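Local coordinates for 70 kDa protein (Xanthomonas sp., PDB 4B2N), which is a secreted dihaem c-type cytochrome that oxidatively cleaves rubber, poly(cis-1,4-isoprene), in the manner of a dioxygenase, at residues A[94-107]-A[332-345]. Residues are numbered along the deposited sequence; the frame is centred on the assembly and turned at random.
Sequences SATRGRVNLEERQF and LEDEFEDINNFLIS. With HEC (heme c), chain C.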
# COMPACT_ATOMS: atom_id res chain seq x y z
N SER A 94 12.77 7.31 17.20
CA SER A 94 12.74 6.89 15.79
C SER A 94 11.35 7.08 15.16
O SER A 94 11.20 7.67 14.08
CB SER A 94 13.26 5.45 15.63
OG SER A 94 13.16 5.06 14.26
N ALA A 95 10.32 6.63 15.87
CA ALA A 95 8.95 6.74 15.38
C ALA A 95 8.54 8.23 15.25
O ALA A 95 7.88 8.60 14.23
CB ALA A 95 7.98 5.94 16.30
N THR A 96 9.05 9.11 16.13
CA THR A 96 8.76 10.53 15.99
C THR A 96 9.40 11.04 14.73
O THR A 96 8.80 11.86 14.02
CB THR A 96 9.24 11.33 17.23
OG1 THR A 96 8.37 10.97 18.30
CG2 THR A 96 9.09 12.81 17.02
N ARG A 97 10.68 10.67 14.49
CA ARG A 97 11.37 11.13 13.28
C ARG A 97 10.65 10.61 12.04
O ARG A 97 10.53 11.32 11.04
CB ARG A 97 12.83 10.69 13.20
CG ARG A 97 13.67 11.29 14.30
CD ARG A 97 15.16 11.01 14.10
NE ARG A 97 15.44 9.59 14.28
CZ ARG A 97 15.83 8.98 15.39
NH1 ARG A 97 15.94 9.64 16.53
NH2 ARG A 97 16.07 7.68 15.33
N GLY A 98 10.17 9.39 12.13
CA GLY A 98 9.42 8.75 11.00
C GLY A 98 8.22 9.69 10.65
O GLY A 98 7.94 9.94 9.47
N ARG A 99 7.48 10.09 11.66
CA ARG A 99 6.23 10.78 11.41
C ARG A 99 6.57 12.15 10.82
O ARG A 99 5.96 12.58 9.86
CB ARG A 99 5.44 10.98 12.69
CG ARG A 99 4.14 11.77 12.41
CD ARG A 99 3.43 12.16 13.68
NE ARG A 99 4.34 12.76 14.68
CZ ARG A 99 4.86 13.98 14.68
NH1 ARG A 99 4.58 14.91 13.77
NH2 ARG A 99 5.61 14.33 15.68
N VAL A 100 7.57 12.81 11.39
CA VAL A 100 8.02 14.12 10.84
C VAL A 100 8.46 13.98 9.37
O VAL A 100 8.11 14.81 8.51
CB VAL A 100 9.19 14.65 11.71
CG1 VAL A 100 9.76 15.92 11.07
CG2 VAL A 100 8.70 15.02 13.14
N ASN A 101 9.26 12.92 9.07
CA ASN A 101 9.57 12.58 7.64
C ASN A 101 8.34 12.48 6.75
O ASN A 101 8.35 13.05 5.66
CB ASN A 101 10.36 11.29 7.54
CG ASN A 101 11.77 11.44 8.09
OD1 ASN A 101 12.25 12.57 8.31
ND2 ASN A 101 12.45 10.29 8.33
N LEU A 102 7.28 11.85 7.22
CA LEU A 102 6.08 11.67 6.38
C LEU A 102 5.38 13.04 6.12
O LEU A 102 4.74 13.24 5.07
CB LEU A 102 5.12 10.59 6.93
CG LEU A 102 5.64 9.17 6.91
CD1 LEU A 102 4.70 8.15 7.59
CD2 LEU A 102 5.92 8.81 5.46
N GLU A 103 5.49 13.93 7.11
CA GLU A 103 4.76 15.18 7.08
C GLU A 103 5.54 16.22 6.27
O GLU A 103 4.93 17.07 5.58
CB GLU A 103 4.52 15.70 8.50
CG GLU A 103 3.36 15.00 9.23
CD GLU A 103 3.19 15.53 10.63
OE1 GLU A 103 3.69 16.67 10.90
OE2 GLU A 103 2.58 14.79 11.47
N GLU A 104 6.88 16.20 6.37
CA GLU A 104 7.65 17.28 5.81
C GLU A 104 8.75 17.00 4.82
O GLU A 104 9.42 17.96 4.33
CB GLU A 104 8.21 18.29 6.81
CG GLU A 104 8.57 17.88 8.18
CD GLU A 104 9.14 19.06 8.98
OE1 GLU A 104 10.33 19.43 8.83
OE2 GLU A 104 8.37 19.57 9.80
N ARG A 105 8.98 15.73 4.51
CA ARG A 105 10.12 15.48 3.58
C ARG A 105 9.59 15.20 2.19
O ARG A 105 8.70 14.38 2.01
CB ARG A 105 10.96 14.29 4.13
CG ARG A 105 11.84 14.78 5.27
CD ARG A 105 13.10 15.44 4.69
NE ARG A 105 14.04 14.43 4.16
CZ ARG A 105 14.49 14.34 2.92
NH1 ARG A 105 14.11 15.22 1.99
NH2 ARG A 105 15.36 13.38 2.57
N GLN A 106 10.16 15.87 1.18
CA GLN A 106 9.79 15.53 -0.20
C GLN A 106 10.63 14.34 -0.72
O GLN A 106 11.75 14.50 -1.20
CB GLN A 106 9.94 16.72 -1.13
CG GLN A 106 9.27 16.41 -2.49
CD GLN A 106 8.80 17.67 -3.16
OE1 GLN A 106 7.59 17.85 -3.46
NE2 GLN A 106 9.73 18.57 -3.35
N PHE A 107 10.08 13.16 -0.60
CA PHE A 107 10.71 11.94 -1.06
C PHE A 107 10.28 11.66 -2.49
O PHE A 107 11.12 11.46 -3.38
CB PHE A 107 10.20 10.78 -0.19
CG PHE A 107 10.74 10.83 1.21
CD1 PHE A 107 12.14 10.85 1.45
CD2 PHE A 107 9.86 10.88 2.29
CE1 PHE A 107 12.66 10.94 2.75
CE2 PHE A 107 10.38 10.93 3.61
CZ PHE A 107 11.78 10.98 3.81
N LEU A 332 18.83 7.57 1.72
CA LEU A 332 17.51 7.68 2.35
C LEU A 332 17.26 6.59 3.38
O LEU A 332 16.29 6.68 4.12
CB LEU A 332 16.34 7.56 1.33
CG LEU A 332 16.36 8.76 0.38
CD1 LEU A 332 15.44 8.52 -0.81
CD2 LEU A 332 15.83 10.01 1.05
N GLU A 333 18.11 5.57 3.42
CA GLU A 333 17.85 4.41 4.29
C GLU A 333 17.59 4.74 5.79
O GLU A 333 16.64 4.19 6.35
CB GLU A 333 18.98 3.35 4.15
CG GLU A 333 18.59 2.03 4.83
CD GLU A 333 19.57 0.91 4.45
OE1 GLU A 333 19.65 0.59 3.24
OE2 GLU A 333 20.30 0.40 5.37
N ASP A 334 18.43 5.55 6.44
CA ASP A 334 18.19 5.91 7.86
C ASP A 334 16.78 6.53 8.01
O ASP A 334 16.04 6.19 8.96
CB ASP A 334 19.25 6.91 8.43
CG ASP A 334 20.67 6.37 8.48
OD1 ASP A 334 20.90 5.19 8.21
OD2 ASP A 334 21.58 7.16 8.84
N GLU A 335 16.41 7.44 7.10
CA GLU A 335 15.09 8.09 7.18
C GLU A 335 13.96 7.09 7.07
O GLU A 335 12.91 7.16 7.77
CB GLU A 335 14.99 9.17 6.11
CG GLU A 335 15.81 10.37 6.53
CD GLU A 335 15.86 11.44 5.43
OE1 GLU A 335 16.33 11.15 4.31
OE2 GLU A 335 15.49 12.60 5.71
N PHE A 336 14.21 6.08 6.25
CA PHE A 336 13.18 5.05 6.07
C PHE A 336 13.06 4.02 7.17
O PHE A 336 11.97 3.51 7.48
CB PHE A 336 13.29 4.49 4.68
CG PHE A 336 12.55 5.35 3.68
CD1 PHE A 336 13.12 6.57 3.22
CD2 PHE A 336 11.30 4.95 3.19
CE1 PHE A 336 12.39 7.39 2.31
CE2 PHE A 336 10.59 5.76 2.28
CZ PHE A 336 11.11 6.97 1.87
N GLU A 337 14.16 3.71 7.82
CA GLU A 337 14.11 2.91 9.06
C GLU A 337 13.26 3.69 10.14
O GLU A 337 12.48 3.13 10.84
CB GLU A 337 15.57 2.74 9.60
CG GLU A 337 16.41 1.81 8.74
CD GLU A 337 16.02 0.33 8.87
OE1 GLU A 337 15.05 -0.07 9.58
OE2 GLU A 337 16.75 -0.50 8.26
N ASP A 338 13.38 5.01 10.20
CA ASP A 338 12.57 5.81 11.13
C ASP A 338 11.09 5.82 10.68
O ASP A 338 10.19 5.63 11.49
CB ASP A 338 13.09 7.27 11.16
CG ASP A 338 14.41 7.45 11.95
OD1 ASP A 338 14.76 6.59 12.77
OD2 ASP A 338 15.10 8.51 11.74
N ILE A 339 10.83 5.99 9.36
CA ILE A 339 9.46 5.83 8.84
C ILE A 339 8.89 4.45 9.24
O ILE A 339 7.81 4.36 9.79
CB ILE A 339 9.35 6.12 7.30
CG1 ILE A 339 9.66 7.63 6.96
CG2 ILE A 339 8.00 5.54 6.80
CD1 ILE A 339 9.94 7.88 5.49
N ASN A 340 9.66 3.40 9.00
CA ASN A 340 9.26 2.04 9.31
C ASN A 340 8.91 1.87 10.80
O ASN A 340 7.92 1.25 11.15
CB ASN A 340 10.33 1.04 8.91
CG ASN A 340 9.93 -0.35 9.22
OD1 ASN A 340 10.55 -1.00 10.10
ND2 ASN A 340 8.85 -0.81 8.60
N ASN A 341 9.78 2.37 11.66
CA ASN A 341 9.45 2.42 13.07
C ASN A 341 8.21 3.24 13.42
O ASN A 341 7.49 2.84 14.26
CB ASN A 341 10.62 2.89 13.88
CG ASN A 341 11.71 1.85 13.96
OD1 ASN A 341 11.43 0.62 13.88
ND2 ASN A 341 12.94 2.30 14.02
N PHE A 342 7.98 4.40 12.81
CA PHE A 342 6.71 5.05 13.02
C PHE A 342 5.56 4.07 12.61
O PHE A 342 4.60 3.88 13.35
CB PHE A 342 6.62 6.37 12.21
CG PHE A 342 5.28 7.04 12.32
CD1 PHE A 342 4.74 7.32 13.59
CD2 PHE A 342 4.58 7.39 11.17
CE1 PHE A 342 3.49 7.95 13.67
CE2 PHE A 342 3.36 8.05 11.23
CZ PHE A 342 2.81 8.29 12.50
N LEU A 343 5.65 3.48 11.41
CA LEU A 343 4.55 2.55 10.96
C LEU A 343 4.32 1.42 11.96
O LEU A 343 3.17 1.06 12.26
CB LEU A 343 4.91 1.94 9.57
CG LEU A 343 5.25 3.01 8.50
CD1 LEU A 343 5.40 2.37 7.13
CD2 LEU A 343 4.06 3.97 8.43
N ILE A 344 5.40 0.87 12.49
CA ILE A 344 5.24 -0.26 13.49
C ILE A 344 4.67 0.32 14.79
O ILE A 344 4.11 -0.42 15.58
CB ILE A 344 6.61 -0.85 13.85
CG1 ILE A 344 7.22 -1.61 12.69
CG2 ILE A 344 6.53 -1.80 15.02
CD1 ILE A 344 8.70 -1.82 13.07
N SER A 345 4.77 1.63 15.02
CA SER A 345 4.30 2.19 16.33
C SER A 345 2.81 2.41 16.27
O SER A 345 2.22 2.74 17.29
CB SER A 345 5.02 3.53 16.64
OG SER A 345 4.46 4.56 15.82
FE HEC C . 3.13 2.39 -0.38
CHA HEC C . 2.77 -1.06 -0.03
CHB HEC C . 5.27 2.46 2.41
CHC HEC C . 4.12 5.70 -1.08
CHD HEC C . 0.65 2.49 -2.66
NA HEC C . 3.87 1.08 0.85
C1A HEC C . 3.49 -0.29 0.97
C2A HEC C . 3.98 -0.92 2.19
C3A HEC C . 4.72 0.06 2.91
C4A HEC C . 4.61 1.27 2.08
CMA HEC C . 5.37 -0.10 4.27
CAA HEC C . 3.79 -2.38 2.68
CBA HEC C . 2.38 -2.43 3.29
CGA HEC C . 1.97 -3.84 3.66
O1A HEC C . 2.14 -4.83 2.86
O2A HEC C . 1.37 -3.92 4.74
NB HEC C . 4.48 3.70 0.42
C1B HEC C . 5.17 3.63 1.56
C2B HEC C . 5.99 4.78 1.90
C3B HEC C . 5.67 5.71 0.88
C4B HEC C . 4.69 5.00 0.06
CMB HEC C . 6.88 4.81 3.07
CAB HEC C . 6.23 7.09 0.61
CBB HEC C . 7.62 7.12 0.32
NC HEC C . 2.56 3.87 -1.57
C1C HEC C . 3.01 5.16 -1.83
C2C HEC C . 2.18 5.89 -2.81
C3C HEC C . 1.19 4.90 -3.28
C4C HEC C . 1.46 3.69 -2.51
CMC HEC C . 2.46 7.33 -3.25
CAC HEC C . 0.12 5.05 -4.31
CBC HEC C . 0.44 5.75 -5.48
ND HEC C . 1.95 0.95 -1.20
C1D HEC C . 1.01 1.19 -2.11
C2D HEC C . 0.29 0.02 -2.51
C3D HEC C . 0.92 -1.01 -1.75
C4D HEC C . 1.95 -0.33 -0.98
CMD HEC C . -0.84 -0.16 -3.47
CAD HEC C . 0.61 -2.46 -1.90
CBD HEC C . 1.45 -2.76 -3.21
CGD HEC C . 1.20 -4.19 -3.65
O1D HEC C . 0.43 -4.44 -4.61
O2D HEC C . 1.73 -5.09 -2.92
O HOH W 1 14.83 10.34 9.96
O HOH W 2 14.70 13.61 7.85
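Gly98 meets the backbone of Asp338 and Ile339 where the two helices cross at -104°, their axes only 6.6 Å apart. A glycine suits this point because a CB would collide with Asp338 O, 3.3 Å from Gly98 CA. Two knobs, Phe342 and Asp338, fill adjoining holes that share Gly98. The Phe342 ring, with CG anti to its backbone N (chi1 176°), enters among Ala95, Gly98, Arg99 and Leu102; Arg99 CB sits over the ring centre in a CH-pi contact. Among Ser94, Arg97, Gly98 and Asn101, the Asp338 carboxylate is held by Ser94 OG (2.7 Å to OD1) and side-on by Arg97 (NE to OD2 2.8 Å). Serine can both donate here and accept a nearly straight bond (171°) from Asn341 ND2; Asn341 OD1 is held by Arg84.

Arginine presents NE and NH2 together, so Arg105 grips both oxygens of Glu335 (NH2 to OE1 3.0 Å), while Arg105 NH2 also forms a salt bridge with Asp179. Waters link Asn101 to Asp338 and Glu335, and Phe107 receives the edge of Phe336. Both helices approach the heme attached through Cys191, 333-345 with Phe336, Ile339 and Leu343, 88-104 with Leu102, and helix 312-319 packs against Leu332 and Phe336.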